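PDB 6KBY: beta-lactamase from Klebsiella pneumoniae, which hydrolyses the beta-lactam ring of antibiotics as a class C serine enzyme and can bind adenosine monophosphate covalently in its active site. Local coordinates for the adenosine monophosphate site. Sequence-based numbering; all coordinates share one arbitrary frame.

The adenosine monophosphate site. Residues 70-71, 74, 126-127, 156, 158, 221, 228, 323-326. With AMP (adenosine monophosphate), chain B.
AMP lies in the active-site cleft of this class C beta-lactamase, its phosphate buried on a floor formed by the catalytic serine and its neighbours, and its adenine pointing outward between Tyr228, at the end of helix 224-228, and the Phe126 loop. The nucleophile Ser71 sits in the SLSK motif just ahead of helix 72-86 and is joined through OG to P of AMP at 1.6 Å, so the nucleotide is held as an adenylyl-serine phosphodiester. At this deep end O1P occupies the oxyanion hole, gripped by the backbone amides of Ser71 and Ser324, with Ser324 N to O1P the straighter bond (2.7 Å, 164° at the hydrogen). Across the phosphate, the phenol OH of Tyr156, from the YSN motif, reaches tip-on to O2P at 2.9 Å; its ring is carried there with CG anti to the backbone N (chi1 -174°). Lys74, bent at chi4, turns NZ onto the bridging Ser71 OG, 2.8 Å away, and is steadied by Asn158 OD1, which it approaches from above the amide plane. A positive charge on NZ would help stabilise the adenylylated serine.

Strand 317-325 and Asn326 wall the ribose on one side, a water linking O2' to Asn326 N. Tyr228 forms the adjoining wall, meeting the strand at O3', with CB against C3' at 3.5 Å. Its tilted ring turns the CD2-CE2 edge to one imidazole face, CE2 3.8 Å from N7; Glu221 N donates to its OH. Phe126 is the lid on the opposite face, its plane turned 84° to the AMP imidazole and its CD1-CE1 edge pointing in, CE1 3.4 Å from C8. Asn158, which starts helix 158-171, abuts C8 with its amide and reaches O5' from ND2 through water. The pyrimidine edge has looser protein contacts, chiefly Glu221 OE1 near N1, and appears to face the cleft mouth; a water bridges N6 and N7 to Met127 N. Deeper in, the 3'-hydroxyl O3' donates along an in-plane lone pair of Ser324 O at 2.6 Å.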
ATOM      1  N   GLY A  70       2.633  -6.895  -1.452  1.00  7.71           N
ATOM      2  CA  GLY A  70       3.883  -6.169  -1.337  1.00  8.24           C
ATOM      3  C   GLY A  70       3.700  -4.828  -0.654  1.00  8.48           C
ATOM      4  O   GLY A  70       3.133  -4.773   0.435  1.00  8.10           O
ATOM      5  N   SER A  71       4.086  -3.725  -1.304  1.00  9.50           N
ATOM      6  CA  SER A  71       4.082  -2.414  -0.648  1.00  9.39           C
ATOM      7  C   SER A  71       2.712  -1.814  -0.380  1.00  9.62           C
ATOM      8  O   SER A  71       2.658  -0.772   0.288  1.00  9.51           O
ATOM      9  CB  SER A  71       4.911  -1.410  -1.427  1.00  9.95           C
ATOM     10  OG  SER A  71       6.256  -1.825  -1.418  1.00 10.65           O
ATOM     11  N   LYS A  74       2.654  -1.105   3.166  1.00  7.15           N
ATOM     12  CA  LYS A  74       3.152   0.104   3.811  1.00  7.24           C
ATOM     13  C   LYS A  74       2.011   0.993   4.281  1.00  6.46           C
ATOM     14  O   LYS A  74       2.150   1.710   5.281  1.00  6.58           O
ATOM     15  CB  LYS A  74       4.057   0.886   2.859  1.00  8.19           C
ATOM     16  CG  LYS A  74       5.292   0.123   2.402  1.00  8.29           C
ATOM     17  CD  LYS A  74       6.295   1.044   1.720  1.00  9.84           C
ATOM     18  CE  LYS A  74       7.660   0.389   1.578  1.00  7.87           C
ATOM     19  NZ  LYS A  74       7.572  -0.897   0.833  1.00 13.03           N
ATOM     20  N   PHE A 126      16.379  -0.951   0.432  1.00  7.73           N
ATOM     21  CA  PHE A 126      16.340  -2.331   0.899  1.00  8.49           C
ATOM     22  C   PHE A 126      17.144  -2.527   2.177  1.00  7.94           C
ATOM     23  O   PHE A 126      18.271  -2.036   2.297  1.00  9.46           O
ATOM     24  CB  PHE A 126      16.901  -3.277  -0.167  1.00  8.99           C
ATOM     25  CG  PHE A 126      16.069  -3.344  -1.414  1.00  9.29           C
ATOM     26  CD1 PHE A 126      14.754  -3.781  -1.360  1.00 10.96           C
ATOM     27  CD2 PHE A 126      16.593  -2.970  -2.638  1.00 10.48           C
ATOM     28  CE1 PHE A 126      13.980  -3.842  -2.506  1.00 12.20           C
ATOM     29  CE2 PHE A 126      15.832  -3.037  -3.787  1.00 10.92           C
ATOM     30  CZ  PHE A 126      14.522  -3.468  -3.724  1.00 12.25           C
ATOM     31  N   MET A 127      16.573  -3.281   3.107  1.00  7.97           N
ATOM     32  CA  MET A 127      17.314  -3.745   4.271  1.00  9.05           C
ATOM     33  C   MET A 127      18.547  -4.519   3.813  1.00  9.96           C
ATOM     34  O   MET A 127      18.436  -5.385   2.936  1.00 11.26           O
ATOM     35  CB  MET A 127      16.422  -4.683   5.080  1.00 11.33           C
ATOM     36  CG  MET A 127      17.020  -5.123   6.399  1.00 12.98           C
ATOM     37  SD  MET A 127      16.974  -3.802   7.624  1.00 12.07           S
ATOM     38  CE  MET A 127      15.214  -3.728   7.943  1.00 11.69           C
ATOM     39  N   TYR A 156      12.362   6.383  -1.304  1.00  6.95           N
ATOM     40  CA  TYR A 156      11.411   5.342  -0.939  1.00  6.71           C
ATOM     41  C   TYR A 156      12.155   4.225  -0.211  1.00  6.80           C
ATOM     42  O   TYR A 156      13.212   3.773  -0.666  1.00  7.15           O
ATOM     43  CB  TYR A 156      10.775   4.834  -2.233  1.00  7.37           C
ATOM     44  CG  TYR A 156       9.661   3.845  -2.065  1.00  7.32           C
ATOM     45  CD1 TYR A 156       8.378   4.256  -1.750  1.00  9.38           C
ATOM     46  CD2 TYR A 156       9.877   2.497  -2.299  1.00 12.98           C
ATOM     47  CE1 TYR A 156       7.349   3.344  -1.628  1.00  9.05           C
ATOM     48  CE2 TYR A 156       8.852   1.577  -2.174  1.00 13.94           C
ATOM     49  CZ  TYR A 156       7.591   2.013  -1.827  1.00  9.21           C
ATOM     50  OH  TYR A 156       6.553   1.114  -1.704  1.00 10.83           O
ATOM     51  N   ASN A 158      11.990   0.622   2.333  1.00  7.11           N
ATOM     52  CA  ASN A 158      11.425  -0.441   3.157  1.00  7.47           C
ATOM     53  C   ASN A 158      11.879  -0.325   4.604  1.00  7.37           C
ATOM     54  O   ASN A 158      11.122  -0.668   5.520  1.00  7.64           O
ATOM     55  CB  ASN A 158      11.806  -1.802   2.587  1.00  7.92           C
ATOM     56  CG  ASN A 158      11.179  -2.030   1.238  1.00  8.70           C
ATOM     57  OD1 ASN A 158       9.966  -2.118   1.130  1.00 10.60           O
ATOM     58  ND2 ASN A 158      11.992  -2.021   0.186  1.00 14.16           N
ATOM     59  N   GLU A 221      11.274 -11.462   6.087  1.00 12.80           N
ATOM     60  CA  GLU A 221      12.497 -11.197   6.831  1.00 14.61           C
ATOM     61  C   GLU A 221      12.270 -10.036   7.806  1.00 13.26           C
ATOM     62  O   GLU A 221      11.143  -9.565   7.983  1.00 12.60           O
ATOM     63  CB  GLU A 221      13.654 -10.989   5.854  1.00 17.14           C
ATOM     64  CG  GLU A 221      13.894 -12.205   4.966  1.00 16.39           C
ATOM     65  CD  GLU A 221      15.116 -12.059   4.087  1.00 26.62           C
ATOM     66  OE1 GLU A 221      15.290 -10.981   3.480  1.00 27.84           O
ATOM     67  OE2 GLU A 221      15.910 -13.021   4.012  1.00 32.44           O
ATOM     68  N   TYR A 228       6.091  -5.166   3.505  1.00  7.16           N
ATOM     69  CA  TYR A 228       5.624  -5.960   2.361  1.00  8.18           C
ATOM     70  C   TYR A 228       4.882  -7.236   2.750  1.00  7.54           C
ATOM     71  O   TYR A 228       4.744  -8.103   1.884  1.00  8.82           O
ATOM     72  CB  TYR A 228       6.803  -6.303   1.421  1.00 10.04           C
ATOM     73  CG  TYR A 228       7.973  -7.001   2.111  1.00  9.70           C
ATOM     74  CD1 TYR A 228       7.923  -8.359   2.436  1.00 11.78           C
ATOM     75  CD2 TYR A 228       9.120  -6.295   2.457  1.00  9.52           C
ATOM     76  CE1 TYR A 228       8.991  -8.998   3.088  1.00 13.00           C
ATOM     77  CE2 TYR A 228      10.196  -6.925   3.099  1.00 11.45           C
ATOM     78  CZ  TYR A 228      10.123  -8.278   3.423  1.00 11.65           C
ATOM     79  OH  TYR A 228      11.168  -8.916   4.076  1.00 13.29           O
ATOM     80  N   GLY A 323       2.125  -1.935  -5.255  1.00  7.27           N
ATOM     81  CA  GLY A 323       2.805  -2.936  -4.458  1.00  9.19           C
ATOM     82  C   GLY A 323       3.196  -4.135  -5.290  1.00  6.50           C
ATOM     83  O   GLY A 323       2.445  -4.548  -6.180  1.00  6.95           O
ATOM     84  N   SER A 324       4.366  -4.707  -5.011  1.00  8.10           N
ATOM     85  CA  SER A 324       4.818  -5.869  -5.760  1.00  8.56           C
ATOM     86  C   SER A 324       5.622  -6.781  -4.850  1.00  9.05           C
ATOM     87  O   SER A 324       6.161  -6.351  -3.833  1.00  9.54           O
ATOM     88  CB  SER A 324       5.717  -5.489  -6.945  1.00 11.78           C
ATOM     89  OG  SER A 324       5.177  -4.413  -7.695  1.00 10.51           O
ATOM     90  N   THR A 325       5.695  -8.049  -5.237  1.00  8.95           N
ATOM     91  CA  THR A 325       6.709  -8.980  -4.757  1.00  9.07           C
ATOM     92  C   THR A 325       7.315  -9.647  -5.986  1.00 10.54           C
ATOM     93  O   THR A 325       6.937  -9.351  -7.122  1.00 10.56           O
ATOM     94  CB  THR A 325       6.127 -10.036  -3.811  1.00  9.32           C
ATOM     95  OG1 THR A 325       5.215 -10.853  -4.549  1.00 10.45           O
ATOM     96  CG2 THR A 325       5.404  -9.400  -2.622  1.00  9.91           C
ATOM     97  N   ASN A 326       8.257 -10.570  -5.775  1.00  9.95           N
ATOM     98  CA  ASN A 326       8.844 -11.254  -6.925  1.00 10.31           C
ATOM     99  C   ASN A 326       7.787 -11.957  -7.760  1.00 11.39           C
ATOM    100  O   ASN A 326       7.976 -12.141  -8.968  1.00 12.15           O
ATOM    101  CB  ASN A 326       9.901 -12.263  -6.478  1.00 12.02           C
ATOM    102  CG  ASN A 326      11.183 -11.604  -6.037  1.00 14.05           C
ATOM    103  OD1 ASN A 326      11.388 -10.416  -6.257  1.00 15.27           O
ATOM    104  ND2 ASN A 326      12.067 -12.382  -5.422  1.00 18.08           N
TER
HETATM  105  P   AMP B 401       6.880  -2.298  -2.764  1.00 11.05           P
HETATM  106  O1P AMP B 401       6.012  -3.370  -3.346  1.00 10.25           O
HETATM  107  O2P AMP B 401       7.142  -1.062  -3.581  1.00 13.01           O
HETATM  108  O5' AMP B 401       8.253  -2.923  -2.265  1.00 11.88           O
HETATM  109  C5' AMP B 401       8.259  -4.108  -1.482  1.00 14.31           C
HETATM  110  C4' AMP B 401       8.783  -5.288  -2.257  1.00 14.03           C
HETATM  111  O4' AMP B 401      10.205  -5.124  -2.506  1.00 15.46           O
HETATM  112  C3' AMP B 401       8.677  -6.631  -1.547  1.00 14.95           C
HETATM  113  O3' AMP B 401       7.399  -7.226  -1.672  1.00 14.78           O
HETATM  114  C2' AMP B 401       9.804  -7.437  -2.174  1.00 16.26           C
HETATM  115  O2' AMP B 401       9.429  -7.912  -3.461  1.00 16.55           O
HETATM  116  C1' AMP B 401      10.871  -6.360  -2.349  1.00 16.13           C
HETATM  117  N9  AMP B 401      11.744  -6.260  -1.164  1.00 17.82           N
HETATM  118  C8  AMP B 401      11.786  -5.221  -0.300  1.00 16.63           C
HETATM  119  N7  AMP B 401      12.700  -5.439   0.683  1.00 16.41           N
HETATM  120  C5  AMP B 401      13.254  -6.646   0.448  1.00 17.37           C
HETATM  121  C6  AMP B 401      14.285  -7.483   1.100  1.00 18.77           C
HETATM  122  N6  AMP B 401      14.911  -7.063   2.224  1.00 19.70           N
HETATM  123  N1  AMP B 401      14.573  -8.681   0.538  1.00 22.17           N
HETATM  124  C2  AMP B 401      13.952  -9.109  -0.580  1.00 22.85           C
HETATM  125  N3  AMP B 401      13.006  -8.397  -1.224  1.00 21.90           N
HETATM  126  C4  AMP B 401      12.623  -7.181  -0.768  1.00 18.45           C
HETATM  127  O   HOH W   1      13.988  -4.425   2.511  1.00 11.98           O
HETATM  128  O   HOH W   2       9.620 -11.041  -3.153  1.00 13.53           O
HETATM  129  O   HOH W   3      10.772  -1.919  -2.729  1.00 19.25           O